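Long-range contacts in VC0179-like protein (Escherichia coli, PDB 4XJ6), which probably makes cyclic GMP-AMP and related cyclic dinucleotides from nucleoside triphosphates, as a bacterial nucleotidyltransferase homologous to cyclic GMP-AMP synthase: residues Asp168-Glu173 against Ile181-Glu186; Gly371-Ala376 against Arg387-Ala392; Asp98-Phe103 against Thr134-Thr139. All coordinates share one frame; numbering follows the deposited sequence.

Contact 1 of 3, residues Asp168-Glu173 against Ile181-Glu186; sequences DGWVFE and IKIYRE
Val171 and Lys182 form the hydrogen-bonded pair of an antiparallel hairpin, with Trp170-Ile183 and Phe172-Ile181 as the non-hydrogen-bonded pairs around it and the short strand axes inclined at 152°. Val171 N gives to Lys182 O at 2.8 Å, and Lys182 N returns a bond to Val171 O at 2.7 Å. The pairing runs one step past the strands, because Tyr184 N reaches Gly169 O at 2.9 Å in an almost straight bond (173°).

On one face, Trp170 and Ile183 run alongside each other in the same direction. Ile183 spreads over the indole: CG1 stands over the centre of the ring system, CG2, anti to the backbone N, is 3.6 Å from Trp170 NE1, and CD1 makes a CH-pi contact 3.8 Å from the centroid of the six-membered ring. Ile181 CG1 adds an oblique contact with Trp170 CE3 at 3.8 Å.

The other face mixes apolar and polar contacts. Val171 CG2 lies 3.5 Å from Tyr184 CE2, while a water joins Glu173 OE1 to Lys182 NZ, whose salt-bridge partner is Glu127.

The hairpin's connecting turn carries Lys175, Thr177 and Cys178 of the nucleotide pocket. Strand 179-183 continues the sheet onto strand 188-198, and the Trp170 face packs on helices 24-57 and 149-166 through residues such as Ile36, Leu33 and Leu160.

Contact 2 of 3, residues Gly371-Ala376 against Arg387-Ala392; sequences GILLAA and RKINEA
Lys388 O, which accepts a 3.0 Å bond from the backbone N of Glu391, is also the atom on which Ile372 lands, its CG2 pressing to 3.2 Å. No hydrogen bond passes between the two helical segments; they run nearly antiparallel at 166°, and apolar packing holds them together.

Ile372 is a knob in a hole formed by Lys388, Ile389, Glu391 and Ala392. Its CG2, anti to the backbone N, faces Lys388 O and also meets Ala392 CB at 3.7 Å. Beside it, small residues let the backbones close up: Ala376 CB touches Ile389 CB at 3.8 Å, and the CA atoms of Ala376 and Lys388 are 5.1 Å apart. Leu373 CD2 meets Ile389 CG1 at 3.9 Å.

At the more exposed margin, the aliphatic part of Lys388 lies against Ala375 and Ala376. Its chi2 (60°) turns CD aside; NZ forms a salt bridge with Glu391 of its own helix, its hydrogen bonds there being weak.

This helical hairpin of the C-terminal domain joins helix 357-377 to helix 382-393. The N-terminal residues Phe5, Tyr8 and Tyr9 pack against it, Gln289 NE2 binds the carbonyls of Glu391 and Ala392, and Leu373 touches Ala326 of helix 318-335.

Contact 3 of 3, residues Asp98-Phe103 against Thr134-Thr139; sequences DDFIKF and TYMPMT
Asp99 and Thr139 tie the helix that ends at Lys102 to the residue following strand 128-138, and this is the tight part of the contact. Asp99 OD2 takes two bonds from the one threonine, both of 2.9 Å: Thr139 OG1 meets its syn lone pair, and Thr139 N approaches from above the carboxylate plane.

Close by, Met136 sets its terminal methyl against the carbonyls of the last helical turn. CG is anti to the backbone N (chi1 -176°), and a bend at chi2 places SD. CE packs 3.2 Å from Phe103 O and 3.6 Å from Phe100 O. The same methyl meets Phe100 CD1 at 3.9 Å, the two side chains crossing at about a right angle.

The more solvent-facing side belongs to the partly exposed Phe103, where the chain leaves the helix and van der Waals contact serves without a hydrogen bond between the segments. Phe103 CG lies 3.8 Å from Pro137 CB, and the aliphatic Lys102 CG lies over the centre of one ring face.

Thr139 OG1, a donor to Asp99, is also bonded to Lys199 NZ, and Ser146 OG makes a weak bond to Asp99 OD2. A buried carboxylate with such donors around it, and the Lys199 side chain touching it, is consistent with a stabilised negative charge.

The three contacts illustrate how chemistry follows place in a two-part enzyme. Contacts 1 and 3 reach the same mixed sheet, with centres about 29 Å apart, and both rest on helices 24-57 and 149-166. Contact 3 is the buried one, strand against helix, pinned by a backbone N-H and a hydroxyl that both bond to one carboxylate oxygen. Contact 1 lies at the surface, strand against strand, and depends on backbone pairing, with apolar packing on one face and a mixture of apolar, ionic and water-mediated contacts on the other. Contact 2, partly buried, belongs to the C-terminal domain, its centre about 52 Å from that of contact 3 on the opposite side of the chain's centre, and joins two helices by apolar interlocking.

Contact 1 of 3, residues Asp168-Glu173 against Ile181-Glu186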
loop_
_atom_site.group_PDB
_atom_site.type_symbol
_atom_site.label_atom_id
_atom_site.label_comp_id
_atom_site.label_asym_id
_atom_site.label_seq_id
_atom_site.Cartn_x
_atom_site.Cartn_y
_atom_site.Cartn_z
ATOM N N ASP A 168 -16.874 -16.520 -1.475
ATOM C CA ASP A 168 -15.800 -17.485 -1.685
ATOM C C ASP A 168 -14.642 -16.810 -2.411
ATOM O O ASP A 168 -14.857 -16.040 -3.346
ATOM C CB ASP A 168 -16.297 -18.693 -2.488
ATOM C CG ASP A 168 -17.414 -19.444 -1.788
ATOM O OD1 ASP A 168 -17.109 -20.373 -1.010
ATOM O OD2 ASP A 168 -18.595 -19.111 -2.022
ATOM N N GLY A 169 -13.417 -17.098 -1.981
ATOM C CA GLY A 169 -12.240 -16.489 -2.574
ATOM C C GLY A 169 -11.840 -15.217 -1.852
ATOM O O GLY A 169 -10.764 -14.665 -2.087
ATOM N N TRP A 170 -12.720 -14.750 -0.972
ATOM C CA TRP A 170 -12.456 -13.565 -0.165
ATOM C C TRP A 170 -11.937 -13.980 1.209
ATOM O O TRP A 170 -12.669 -14.581 1.998
ATOM C CB TRP A 170 -13.719 -12.711 -0.029
ATOM C CG TRP A 170 -14.182 -12.091 -1.322
ATOM C CD1 TRP A 170 -14.431 -12.735 -2.500
ATOM C CD2 TRP A 170 -14.468 -10.706 -1.556
ATOM N NE1 TRP A 170 -14.843 -11.839 -3.452
ATOM C CE2 TRP A 170 -14.875 -10.586 -2.899
ATOM C CE3 TRP A 170 -14.413 -9.557 -0.762
ATOM C CZ2 TRP A 170 -15.228 -9.365 -3.466
ATOM C CZ3 TRP A 170 -14.763 -8.344 -1.326
ATOM C CH2 TRP A 170 -15.164 -8.258 -2.666
ATOM N N VAL A 171 -10.676 -13.666 1.490
ATOM C CA VAL A 171 -10.044 -14.084 2.739
ATOM C C VAL A 171 -9.484 -12.905 3.534
ATOM O O VAL A 171 -8.717 -12.097 3.010
ATOM C CB VAL A 171 -8.906 -15.093 2.476
ATOM C CG1 VAL A 171 -8.128 -15.370 3.756
ATOM C CG2 VAL A 171 -9.462 -16.383 1.892
ATOM N N PHE A 172 -9.869 -12.823 4.804
ATOM C CA PHE A 172 -9.406 -11.756 5.682
ATOM C C PHE A 172 -8.013 -12.045 6.237
ATOM O O PHE A 172 -7.707 -13.176 6.617
ATOM C CB PHE A 172 -10.397 -11.552 6.830
ATOM C CG PHE A 172 -9.912 -10.596 7.886
ATOM C CD1 PHE A 172 -9.899 -9.232 7.651
ATOM C CD2 PHE A 172 -9.473 -11.062 9.114
ATOM C CE1 PHE A 172 -9.454 -8.351 8.614
ATOM C CE2 PHE A 172 -9.026 -10.187 10.085
ATOM C CZ PHE A 172 -9.017 -8.827 9.835
ATOM N N GLU A 173 -7.170 -11.017 6.275
ATOM C CA GLU A 173 -5.839 -11.125 6.865
ATOM C C GLU A 173 -5.528 -9.884 7.695
ATOM O O GLU A 173 -5.738 -8.760 7.240
ATOM C CB GLU A 173 -4.770 -11.313 5.784
ATOM C CG GLU A 173 -3.362 -11.484 6.336
ATOM C CD GLU A 173 -2.293 -11.491 5.258
ATOM O OE1 GLU A 173 -2.639 -11.324 4.070
ATOM O OE2 GLU A 173 -1.103 -11.660 5.599
ATOM N N ILE A 181 -8.295 -7.596 3.000
ATOM C CA ILE A 181 -9.171 -8.586 2.398
ATOM C C ILE A 181 -8.567 -9.039 1.071
ATOM O O ILE A 181 -8.265 -8.227 0.198
ATOM C CB ILE A 181 -10.615 -8.045 2.203
ATOM C CG1 ILE A 181 -11.529 -9.137 1.640
ATOM C CG2 ILE A 181 -10.643 -6.778 1.345
ATOM C CD1 ILE A 181 -11.831 -10.238 2.633
ATOM N N LYS A 182 -8.356 -10.344 0.940
ATOM C CA LYS A 182 -7.745 -10.898 -0.260
ATOM C C LYS A 182 -8.811 -11.477 -1.175
ATOM O O LYS A 182 -9.607 -12.314 -0.756
ATOM C CB LYS A 182 -6.720 -11.973 0.104
ATOM C CG LYS A 182 -5.584 -11.480 0.984
ATOM C CD LYS A 182 -4.767 -12.642 1.524
ATOM C CE LYS A 182 -4.054 -13.388 0.409
ATOM N NZ LYS A 182 -3.002 -12.549 -0.232
ATOM N N ILE A 183 -8.822 -11.028 -2.423
ATOM C CA ILE A 183 -9.789 -11.513 -3.396
ATOM C C ILE A 183 -9.083 -12.362 -4.451
ATOM O O ILE A 183 -8.589 -11.842 -5.451
ATOM C CB ILE A 183 -10.534 -10.351 -4.069
ATOM C CG1 ILE A 183 -10.978 -9.332 -3.017
ATOM C CG2 ILE A 183 -11.724 -10.868 -4.861
ATOM C CD1 ILE A 183 -11.585 -8.078 -3.596
ATOM N N TYR A 184 -9.044 -13.672 -4.209
ATOM C CA TYR A 184 -8.268 -14.614 -5.021
ATOM C C TYR A 184 -8.619 -14.588 -6.504
ATOM O O TYR A 184 -7.732 -14.534 -7.355
ATOM C CB TYR A 184 -8.448 -16.042 -4.490
ATOM C CG TYR A 184 -7.854 -16.274 -3.121
ATOM C CD1 TYR A 184 -6.804 -15.494 -2.657
ATOM C CD2 TYR A 184 -8.342 -17.275 -2.292
ATOM C CE1 TYR A 184 -6.259 -15.702 -1.406
ATOM C CE2 TYR A 184 -7.802 -17.491 -1.037
ATOM C CZ TYR A 184 -6.761 -16.700 -0.600
ATOM O OH TYR A 184 -6.220 -16.912 0.646
ATOM N N ARG A 185 -9.913 -14.639 -6.808
ATOM C CA ARG A 185 -10.376 -14.699 -8.190
ATOM C C ARG A 185 -9.955 -13.472 -8.997
ATOM O O ARG A 185 -9.859 -13.529 -10.222
ATOM C CB ARG A 185 -11.900 -14.856 -8.230
ATOM C CG ARG A 185 -12.404 -16.152 -7.608
ATOM C CD ARG A 185 -13.917 -16.154 -7.429
ATOM N NE ARG A 185 -14.364 -17.305 -6.647
ATOM C CZ ARG A 185 -15.330 -18.138 -7.022
ATOM N NH1 ARG A 185 -15.964 -17.946 -8.170
ATOM N NH2 ARG A 185 -15.665 -19.160 -6.247
ATOM N N GLU A 186 -9.689 -12.368 -8.308
ATOM C CA GLU A 186 -9.326 -11.130 -8.985
ATOM C C GLU A 186 -7.847 -10.786 -8.810
ATOM O O GLU A 186 -7.390 -9.735 -9.269
ATOM C CB GLU A 186 -10.200 -9.980 -8.476
ATOM C CG GLU A 186 -11.704 -10.238 -8.581
ATOM C CD GLU A 186 -12.214 -10.223 -10.013
ATOM O OE1 GLU A 186 -11.450 -9.829 -10.919
ATOM O OE2 GLU A 186 -13.383 -10.603 -10.232
HETATM O O HOH W 1 -1.316 -11.444 1.892
#

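Contact 2 of 3, residues Gly371-Ala376 against Arg387-Ala392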
loop_
_atom_site.group_PDB
_atom_site.type_symbol
_atom_site.label_atom_id
_atom_site.label_comp_id
_atom_site.label_asym_id
_atom_site.label_seq_id
_atom_site.Cartn_x
_atom_site.Cartn_y
_atom_site.Cartn_z
ATOM N N GLY A 371 24.703 -5.992 -12.933
ATOM C CA GLY A 371 25.399 -6.961 -13.758
ATOM C C GLY A 371 24.513 -7.552 -14.832
ATOM O O GLY A 371 24.959 -7.831 -15.942
ATOM N N ILE A 372 23.244 -7.740 -14.490
ATOM C CA ILE A 372 22.269 -8.297 -15.414
ATOM C C ILE A 372 22.001 -7.344 -16.582
ATOM O O ILE A 372 21.956 -7.760 -17.741
ATOM C CB ILE A 372 20.946 -8.617 -14.691
ATOM C CG1 ILE A 372 21.142 -9.787 -13.723
ATOM C CG2 ILE A 372 19.841 -8.905 -15.696
ATOM C CD1 ILE A 372 19.957 -10.029 -12.818
ATOM N N LEU A 373 21.844 -6.061 -16.266
ATOM C CA LEU A 373 21.547 -5.044 -17.270
ATOM C C LEU A 373 22.697 -4.845 -18.258
ATOM O O LEU A 373 22.481 -4.438 -19.401
ATOM C CB LEU A 373 21.215 -3.712 -16.595
ATOM C CG LEU A 373 19.978 -3.699 -15.695
ATOM C CD1 LEU A 373 19.706 -2.294 -15.185
ATOM C CD2 LEU A 373 18.764 -4.252 -16.433
ATOM N N LEU A 374 23.916 -5.127 -17.811
ATOM C CA LEU A 374 25.096 -4.944 -18.649
ATOM C C LEU A 374 25.404 -6.182 -19.482
ATOM O O LEU A 374 25.919 -6.072 -20.596
ATOM C CB LEU A 374 26.302 -4.583 -17.790
ATOM C CG LEU A 374 26.348 -3.134 -17.314
ATOM C CD1 LEU A 374 27.236 -3.038 -16.105
ATOM C CD2 LEU A 374 26.853 -2.229 -18.427
ATOM N N ALA A 375 25.096 -7.354 -18.937
ATOM C CA ALA A 375 25.276 -8.605 -19.663
ATOM C C ALA A 375 24.293 -8.659 -20.822
ATOM O O ALA A 375 24.628 -9.098 -21.922
ATOM C CB ALA A 375 25.086 -9.798 -18.735
ATOM N N ALA A 376 23.075 -8.199 -20.555
ATOM C CA ALA A 376 22.036 -8.097 -21.571
ATOM C C ALA A 376 22.477 -7.155 -22.685
ATOM O O ALA A 376 22.376 -7.480 -23.868
ATOM C CB ALA A 376 20.733 -7.615 -20.952
ATOM N N ARG A 387 16.313 -12.626 -22.940
ATOM C CA ARG A 387 16.338 -13.620 -21.872
ATOM C C ARG A 387 17.175 -13.163 -20.681
ATOM O O ARG A 387 16.898 -13.529 -19.538
ATOM C CB ARG A 387 16.883 -14.953 -22.387
ATOM C CG ARG A 387 15.961 -15.701 -23.334
ATOM C CD ARG A 387 16.423 -17.141 -23.494
ATOM N NE ARG A 387 17.851 -17.214 -23.791
ATOM C CZ ARG A 387 18.354 -17.272 -25.019
ATOM N NH1 ARG A 387 17.544 -17.273 -26.070
ATOM N NH2 ARG A 387 19.667 -17.333 -25.199
ATOM N N LYS A 388 18.203 -12.366 -20.953
ATOM C CA LYS A 388 19.111 -11.928 -19.904
ATOM C C LYS A 388 18.488 -10.825 -19.054
ATOM O O LYS A 388 18.487 -10.905 -17.827
ATOM C CB LYS A 388 20.428 -11.445 -20.504
ATOM C CG LYS A 388 21.570 -11.449 -19.509
ATOM C CD LYS A 388 21.796 -12.857 -18.988
ATOM C CE LYS A 388 22.600 -12.858 -17.701
ATOM N NZ LYS A 388 22.934 -14.235 -17.244
ATOM N N ILE A 389 17.958 -9.795 -19.708
ATOM C CA ILE A 389 17.349 -8.673 -18.996
ATOM C C ILE A 389 16.043 -9.105 -18.328
ATOM O O ILE A 389 15.587 -8.481 -17.369
ATOM C CB ILE A 389 17.089 -7.481 -19.941
ATOM C CG1 ILE A 389 16.737 -6.223 -19.144
ATOM C CG2 ILE A 389 15.999 -7.822 -20.943
ATOM C CD1 ILE A 389 16.761 -4.952 -19.956
ATOM N N ASN A 390 15.449 -10.183 -18.835
ATOM C CA ASN A 390 14.237 -10.740 -18.243
ATOM C C ASN A 390 14.541 -11.563 -16.998
ATOM O O ASN A 390 13.631 -12.055 -16.335
ATOM C CB ASN A 390 13.481 -11.593 -19.263
ATOM C CG ASN A 390 12.579 -10.768 -20.158
ATOM O OD1 ASN A 390 12.529 -9.543 -20.050
ATOM N ND2 ASN A 390 11.859 -11.438 -21.052
ATOM N N GLU A 391 15.822 -11.719 -16.684
ATOM C CA GLU A 391 16.203 -12.330 -15.418
ATOM C C GLU A 391 16.037 -11.304 -14.308
ATOM O O GLU A 391 15.920 -11.651 -13.135
ATOM C CB GLU A 391 17.640 -12.845 -15.461
ATOM C CG GLU A 391 17.852 -14.008 -16.415
ATOM C CD GLU A 391 19.297 -14.452 -16.476
ATOM O OE1 GLU A 391 20.027 -14.232 -15.488
ATOM O OE2 GLU A 391 19.706 -15.014 -17.514
ATOM N N ALA A 392 16.020 -10.034 -14.700
ATOM C CA ALA A 392 15.870 -8.935 -13.759
ATOM C C ALA A 392 14.403 -8.576 -13.540
ATOM O O ALA A 392 13.959 -8.419 -12.401
ATOM C CB ALA A 392 16.642 -7.723 -14.249
#

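Contact 3 of 3, residues Asp98-Phe103 against Thr134-Thr139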
loop_
_atom_site.group_PDB
_atom_site.type_symbol
_atom_site.label_atom_id
_atom_site.label_comp_id
_atom_site.label_asym_id
_atom_site.label_seq_id
_atom_site.Cartn_x
_atom_site.Cartn_y
_atom_site.Cartn_z
ATOM N N ASP A 98 -20.991 11.220 20.813
ATOM C CA ASP A 98 -21.531 12.303 19.998
ATOM C C ASP A 98 -20.842 12.364 18.640
ATOM O O ASP A 98 -21.496 12.507 17.607
ATOM C CB ASP A 98 -21.386 13.645 20.719
ATOM C CG ASP A 98 -22.331 13.780 21.895
ATOM O OD1 ASP A 98 -23.358 13.073 21.916
ATOM O OD2 ASP A 98 -22.046 14.596 22.799
ATOM N N ASP A 99 -19.517 12.253 18.652
ATOM C CA ASP A 99 -18.736 12.254 17.423
ATOM C C ASP A 99 -19.084 11.054 16.548
ATOM O O ASP A 99 -19.297 11.194 15.342
ATOM C CB ASP A 99 -17.240 12.248 17.737
ATOM C CG ASP A 99 -16.753 13.572 18.291
ATOM O OD1 ASP A 99 -17.381 14.609 18.000
ATOM O OD2 ASP A 99 -15.733 13.575 19.012
ATOM N N PHE A 100 -19.137 9.881 17.172
ATOM C CA PHE A 100 -19.393 8.635 16.466
ATOM C C PHE A 100 -20.739 8.669 15.753
ATOM O O PHE A 100 -20.848 8.261 14.603
ATOM C CB PHE A 100 -19.331 7.455 17.439
ATOM C CG PHE A 100 -19.446 6.111 16.775
ATOM C CD1 PHE A 100 -18.477 5.679 15.887
ATOM C CD2 PHE A 100 -20.516 5.277 17.049
ATOM C CE1 PHE A 100 -18.577 4.445 15.275
ATOM C CE2 PHE A 100 -20.622 4.042 16.444
ATOM C CZ PHE A 100 -19.652 3.624 15.555
ATOM N N ILE A 101 -21.751 9.182 16.443
ATOM C CA ILE A 101 -23.108 9.252 15.912
ATOM C C ILE A 101 -23.245 10.317 14.821
ATOM O O ILE A 101 -23.991 10.143 13.854
ATOM C CB ILE A 101 -24.121 9.540 17.049
ATOM C CG1 ILE A 101 -24.144 8.377 18.039
ATOM C CG2 ILE A 101 -25.517 9.802 16.501
ATOM C CD1 ILE A 101 -24.943 8.671 19.285
ATOM N N LYS A 102 -22.500 11.408 14.966
ATOM C CA LYS A 102 -22.649 12.561 14.080
ATOM C C LYS A 102 -21.997 12.387 12.706
ATOM O O LYS A 102 -22.556 12.808 11.694
ATOM C CB LYS A 102 -22.085 13.814 14.760
ATOM C CG LYS A 102 -22.152 15.073 13.907
ATOM C CD LYS A 102 -21.690 16.299 14.680
ATOM C CE LYS A 102 -21.620 17.518 13.775
ATOM N NZ LYS A 102 -22.931 17.813 13.134
ATOM N N PHE A 103 -20.819 11.773 12.667
ATOM C CA PHE A 103 -20.039 11.725 11.433
ATOM C C PHE A 103 -20.002 10.349 10.784
ATOM O O PHE A 103 -19.969 9.328 11.467
ATOM C CB PHE A 103 -18.610 12.201 11.701
ATOM C CG PHE A 103 -18.533 13.592 12.252
ATOM C CD1 PHE A 103 -18.605 14.690 11.410
ATOM C CD2 PHE A 103 -18.399 13.804 13.611
ATOM C CE1 PHE A 103 -18.538 15.974 11.915
ATOM C CE2 PHE A 103 -18.330 15.083 14.124
ATOM C CZ PHE A 103 -18.401 16.170 13.276
ATOM N N THR A 134 -9.806 4.069 5.716
ATOM C CA THR A 134 -11.065 4.526 6.292
ATOM C C THR A 134 -10.790 5.622 7.319
ATOM O O THR A 134 -10.009 5.429 8.250
ATOM C CB THR A 134 -11.835 3.373 6.953
ATOM O OG1 THR A 134 -12.070 2.346 5.982
ATOM C CG2 THR A 134 -13.162 3.862 7.523
ATOM N N TYR A 135 -11.431 6.772 7.137
ATOM C CA TYR A 135 -11.196 7.925 7.999
ATOM C C TYR A 135 -12.436 8.273 8.816
ATOM O O TYR A 135 -13.523 8.445 8.265
ATOM C CB TYR A 135 -10.774 9.137 7.166
ATOM C CG TYR A 135 -9.455 8.985 6.441
ATOM C CD1 TYR A 135 -9.343 8.179 5.315
ATOM C CD2 TYR A 135 -8.329 9.675 6.866
ATOM C CE1 TYR A 135 -8.142 8.048 4.647
ATOM C CE2 TYR A 135 -7.124 9.551 6.205
ATOM C CZ TYR A 135 -7.036 8.740 5.096
ATOM O OH TYR A 135 -5.840 8.612 4.431
ATOM N N MET A 136 -12.272 8.387 10.128
ATOM C CA MET A 136 -13.384 8.769 10.991
ATOM C C MET A 136 -13.174 10.159 11.578
ATOM O O MET A 136 -12.268 10.366 12.385
ATOM C CB MET A 136 -13.568 7.756 12.121
ATOM C CG MET A 136 -14.774 8.035 13.008
ATOM S SD MET A 136 -16.326 8.000 12.091
ATOM C CE MET A 136 -17.485 8.516 13.354
ATOM N N PRO A 137 -14.011 11.122 11.166
ATOM C CA PRO A 137 -14.006 12.466 11.751
ATOM C C PRO A 137 -14.419 12.438 13.222
ATOM O O PRO A 137 -15.445 11.851 13.566
ATOM C CB PRO A 137 -15.035 13.225 10.903
ATOM C CG PRO A 137 -15.151 12.438 9.641
ATOM C CD PRO A 137 -14.959 11.013 10.048
ATOM N N MET A 138 -13.626 13.069 14.078
ATOM C CA MET A 138 -13.895 13.053 15.506
ATOM C C MET A 138 -13.105 14.142 16.206
ATOM O O MET A 138 -12.232 14.768 15.609
ATOM C CB MET A 138 -13.537 11.693 16.106
ATOM C CG MET A 138 -12.039 11.440 16.163
ATOM S SD MET A 138 -11.611 9.806 16.786
ATOM C CE MET A 138 -12.251 8.765 15.479
ATOM N N THR A 139 -13.413 14.366 17.478
ATOM C CA THR A 139 -12.569 15.217 18.305
ATOM C C THR A 139 -11.203 14.551 18.442
ATOM O O THR A 139 -11.102 13.394 18.855
ATOM C CB THR A 139 -13.168 15.461 19.705
ATOM O OG1 THR A 139 -14.432 16.123 19.579
ATOM C CG2 THR A 139 -12.236 16.322 20.532
#